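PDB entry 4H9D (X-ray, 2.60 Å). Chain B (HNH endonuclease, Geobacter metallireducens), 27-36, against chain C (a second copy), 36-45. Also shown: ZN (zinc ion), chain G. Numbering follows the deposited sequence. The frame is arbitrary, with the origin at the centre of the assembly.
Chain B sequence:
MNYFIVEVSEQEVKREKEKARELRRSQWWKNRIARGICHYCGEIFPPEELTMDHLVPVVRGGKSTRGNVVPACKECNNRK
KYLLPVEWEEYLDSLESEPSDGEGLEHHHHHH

Chain B (27-36) QWWKNRIARG
Chain C, residues 36-45: GICHYCGEIF

What backbones meet here? Chain B contributes a helix, residues 27-35, closed by Gly36(B), which leaves helical angles with positive phi (89/-5). Chain C contributes a zinc-binding loop: Cys38(C) N donates a hydrogen bond to Glu43(C) O at 2.8 Å, and Phe45(C) N one to Gly36(C) O at 2.7 Å, while residues 39-41 adopt helical angles without the regular bonds. Cys38(C) SG (t) and Cys41(C) SG (p) hold ZN at 2.5 and 2.4 Å, with two further ligands from elsewhere in the structure. The CA atoms of Trp28(B) and Gly42(C) approach most closely, at 6.2 Å; Gly42(C) has positive phi (69/13).

What joins the helix to the loop? The CA-to-CB bond of Trp28(B), chi1 t and chi2 75°, points sideways to the loop, yet the indole end comes nearer. There Trp28(B) NE1 donates a hydrogen bond to His39(C) O, 2.5 Å long and nearly straight at 170°. The carbonyl lies near the indole plane, where the N-H points.

How does His39(C) receive the tryptophan? Its side chain, chi1 t and chi2 76°, offers a ring face to the indole edge, with Trp28(B) CZ2 3.7 Å from His39(C) NE2. The planes stand at 82°, an edge-to-face pair, and the six-membered ring and imidazole centroids are 5.5 Å apart. Arg32(B) NH2 instead meets the imidazole edge, 2.6 Å from His39(C) ND1, but the angle is too poor for a hydrogen bond.

Where does Arg35(B) fit? One helical turn beyond Arg32(B)'s neighbour Asn31(B), it points toward the loop with chi1-chi3 m, t, t. Arg35(B) NE lies 2.9 Å from Ile37(C) CD1, a tight approach at the guanidinium edge, while Gly42(C) O sits over one face, 3.6 Å from Arg35(B) NH2. Ile37(C) is m, m and points toward the helix.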

# COMPACT_ATOMS: atom_id res chain seq x y z
N GLN B 27 13.88 3.59 5.97
CA GLN B 27 13.61 3.01 4.67
C GLN B 27 12.27 2.28 4.65
O GLN B 27 11.41 2.58 3.82
CB GLN B 27 14.74 2.07 4.25
CG GLN B 27 16.06 2.80 4.01
CD GLN B 27 15.86 4.18 3.39
OE1 GLN B 27 15.19 4.33 2.36
NE2 GLN B 27 16.44 5.20 4.03
N TRP B 28 12.09 1.34 5.57
CA TRP B 28 10.85 0.59 5.64
C TRP B 28 9.62 1.46 5.46
O TRP B 28 8.85 1.28 4.51
CB TRP B 28 10.74 -0.13 6.97
CG TRP B 28 9.47 -0.93 7.10
CD1 TRP B 28 9.17 -2.12 6.50
CD2 TRP B 28 8.33 -0.59 7.91
NE1 TRP B 28 7.92 -2.55 6.88
CE2 TRP B 28 7.38 -1.64 7.75
CE3 TRP B 28 8.02 0.48 8.76
CZ2 TRP B 28 6.14 -1.63 8.40
CZ3 TRP B 28 6.78 0.49 9.41
CH2 TRP B 28 5.85 -0.57 9.22
N TRP B 29 9.41 2.41 6.37
CA TRP B 29 8.23 3.23 6.23
C TRP B 29 8.27 4.15 5.03
O TRP B 29 7.23 4.50 4.47
CB TRP B 29 7.99 4.06 7.49
CG TRP B 29 6.64 4.71 7.48
CD1 TRP B 29 6.37 6.04 7.30
CD2 TRP B 29 5.38 4.06 7.66
NE1 TRP B 29 5.01 6.26 7.36
CE2 TRP B 29 4.38 5.06 7.59
CE3 TRP B 29 4.99 2.74 7.88
CZ2 TRP B 29 3.02 4.77 7.73
CZ3 TRP B 29 3.63 2.45 8.02
CH2 TRP B 29 2.67 3.46 7.95
N LYS B 30 9.47 4.56 4.63
CA LYS B 30 9.63 5.45 3.49
C LYS B 30 9.06 4.81 2.22
O LYS B 30 8.16 5.35 1.59
CB LYS B 30 11.11 5.79 3.31
CG LYS B 30 11.42 7.28 3.31
CD LYS B 30 10.93 7.97 4.57
CE LYS B 30 11.29 9.44 4.57
NZ LYS B 30 12.77 9.64 4.53
N ASN B 31 9.60 3.65 1.86
CA ASN B 31 9.14 2.93 0.68
C ASN B 31 7.68 2.55 0.86
O ASN B 31 6.88 2.65 -0.06
CB ASN B 31 9.95 1.66 0.49
CG ASN B 31 11.43 1.87 0.73
OD1 ASN B 31 12.04 2.77 0.15
ND2 ASN B 31 12.02 1.04 1.58
N ARG B 32 7.35 2.11 2.07
CA ARG B 32 5.99 1.71 2.37
C ARG B 32 4.97 2.75 1.88
O ARG B 32 3.98 2.40 1.22
CB ARG B 32 5.85 1.46 3.87
CG ARG B 32 5.00 0.24 4.23
CD ARG B 32 5.38 -0.98 3.38
NE ARG B 32 4.83 -2.22 3.94
CZ ARG B 32 3.54 -2.43 4.21
NH1 ARG B 32 2.64 -1.49 3.97
NH2 ARG B 32 3.15 -3.58 4.73
N ILE B 33 5.21 4.02 2.20
CA ILE B 33 4.30 5.06 1.74
C ILE B 33 4.58 5.41 0.27
O ILE B 33 3.72 5.98 -0.43
CB ILE B 33 4.37 6.35 2.63
CG1 ILE B 33 5.82 6.75 2.88
CG2 ILE B 33 3.68 6.09 3.97
CD1 ILE B 33 5.97 7.95 3.80
N ALA B 34 5.77 5.06 -0.22
CA ALA B 34 6.09 5.34 -1.62
C ALA B 34 5.17 4.48 -2.47
O ALA B 34 4.59 4.95 -3.44
CB ALA B 34 7.55 5.03 -1.91
N ARG B 35 5.04 3.21 -2.09
CA ARG B 35 4.16 2.29 -2.81
C ARG B 35 2.73 2.84 -2.83
O ARG B 35 2.07 2.82 -3.87
CB ARG B 35 4.19 0.89 -2.17
CG ARG B 35 5.48 0.14 -2.45
CD ARG B 35 5.54 -1.26 -1.84
NE ARG B 35 6.52 -2.12 -2.50
CZ ARG B 35 7.70 -1.71 -2.98
NH1 ARG B 35 8.04 -0.43 -2.89
NH2 ARG B 35 8.55 -2.57 -3.52
N GLY B 36 2.27 3.33 -1.69
CA GLY B 36 0.94 3.90 -1.64
C GLY B 36 -0.19 2.95 -1.31
O GLY B 36 -1.31 3.38 -1.14
N GLY C 36 2.91 -9.18 -4.06
CA GLY C 36 4.06 -9.79 -3.42
C GLY C 36 4.89 -9.02 -2.40
O GLY C 36 6.03 -9.43 -2.12
N ILE C 37 4.34 -7.95 -1.82
CA ILE C 37 5.08 -7.14 -0.86
C ILE C 37 5.11 -7.74 0.54
O ILE C 37 4.07 -8.05 1.11
CB ILE C 37 4.48 -5.73 -0.69
CG1 ILE C 37 4.05 -5.14 -2.05
CG2 ILE C 37 5.49 -4.84 0.02
CD1 ILE C 37 5.19 -4.70 -2.92
N CYS C 38 6.31 -7.88 1.09
CA CYS C 38 6.44 -8.40 2.45
C CYS C 38 6.24 -7.19 3.35
O CYS C 38 6.86 -6.16 3.13
CB CYS C 38 7.82 -8.99 2.68
SG CYS C 38 8.03 -9.71 4.35
N HIS C 39 5.38 -7.31 4.36
CA HIS C 39 5.11 -6.20 5.27
C HIS C 39 6.37 -5.71 5.96
O HIS C 39 6.65 -4.51 5.98
CB HIS C 39 4.09 -6.62 6.33
CG HIS C 39 3.82 -5.57 7.37
ND1 HIS C 39 3.04 -4.46 7.13
CD2 HIS C 39 4.21 -5.48 8.66
CE1 HIS C 39 2.96 -3.74 8.23
NE2 HIS C 39 3.66 -4.33 9.18
N TYR C 40 7.11 -6.66 6.53
CA TYR C 40 8.31 -6.39 7.29
C TYR C 40 9.50 -5.77 6.57
O TYR C 40 10.02 -4.75 7.01
CB TYR C 40 8.76 -7.67 7.99
CG TYR C 40 7.74 -8.20 8.97
CD1 TYR C 40 7.57 -7.60 10.22
CD2 TYR C 40 6.89 -9.25 8.62
CE1 TYR C 40 6.57 -8.03 11.09
CE2 TYR C 40 5.89 -9.69 9.49
CZ TYR C 40 5.73 -9.07 10.72
OH TYR C 40 4.73 -9.48 11.57
N CYS C 41 9.94 -6.37 5.47
CA CYS C 41 11.10 -5.84 4.78
C CYS C 41 10.77 -4.97 3.58
O CYS C 41 11.65 -4.35 2.99
CB CYS C 41 12.02 -6.97 4.35
SG CYS C 41 11.28 -7.97 3.10
N GLY C 42 9.49 -4.94 3.22
CA GLY C 42 9.05 -4.13 2.10
C GLY C 42 9.52 -4.59 0.73
O GLY C 42 9.42 -3.85 -0.25
N GLU C 43 10.03 -5.82 0.65
CA GLU C 43 10.50 -6.37 -0.62
C GLU C 43 9.39 -7.15 -1.32
O GLU C 43 8.37 -7.51 -0.73
CB GLU C 43 11.71 -7.28 -0.39
CG GLU C 43 12.97 -6.53 -0.06
CD GLU C 43 13.26 -5.45 -1.07
OE1 GLU C 43 13.38 -5.78 -2.27
OE2 GLU C 43 13.37 -4.27 -0.67
N ILE C 44 9.61 -7.43 -2.60
CA ILE C 44 8.62 -8.18 -3.37
C ILE C 44 9.05 -9.61 -3.66
O ILE C 44 10.17 -9.86 -4.10
CB ILE C 44 8.32 -7.47 -4.68
CG1 ILE C 44 7.69 -6.11 -4.38
CG2 ILE C 44 7.38 -8.32 -5.51
CD1 ILE C 44 7.24 -5.32 -5.59
N PHE C 45 8.14 -10.55 -3.42
CA PHE C 45 8.44 -11.96 -3.62
C PHE C 45 7.39 -12.69 -4.45
O PHE C 45 6.35 -12.13 -4.79
CB PHE C 45 8.56 -12.67 -2.27
CG PHE C 45 9.46 -11.99 -1.31
CD1 PHE C 45 9.12 -10.75 -0.77
CD2 PHE C 45 10.67 -12.57 -0.94
CE1 PHE C 45 9.97 -10.10 0.12
CE2 PHE C 45 11.52 -11.93 -0.05
CZ PHE C 45 11.17 -10.69 0.48
ZN ZN G . 10.51 -9.93 4.25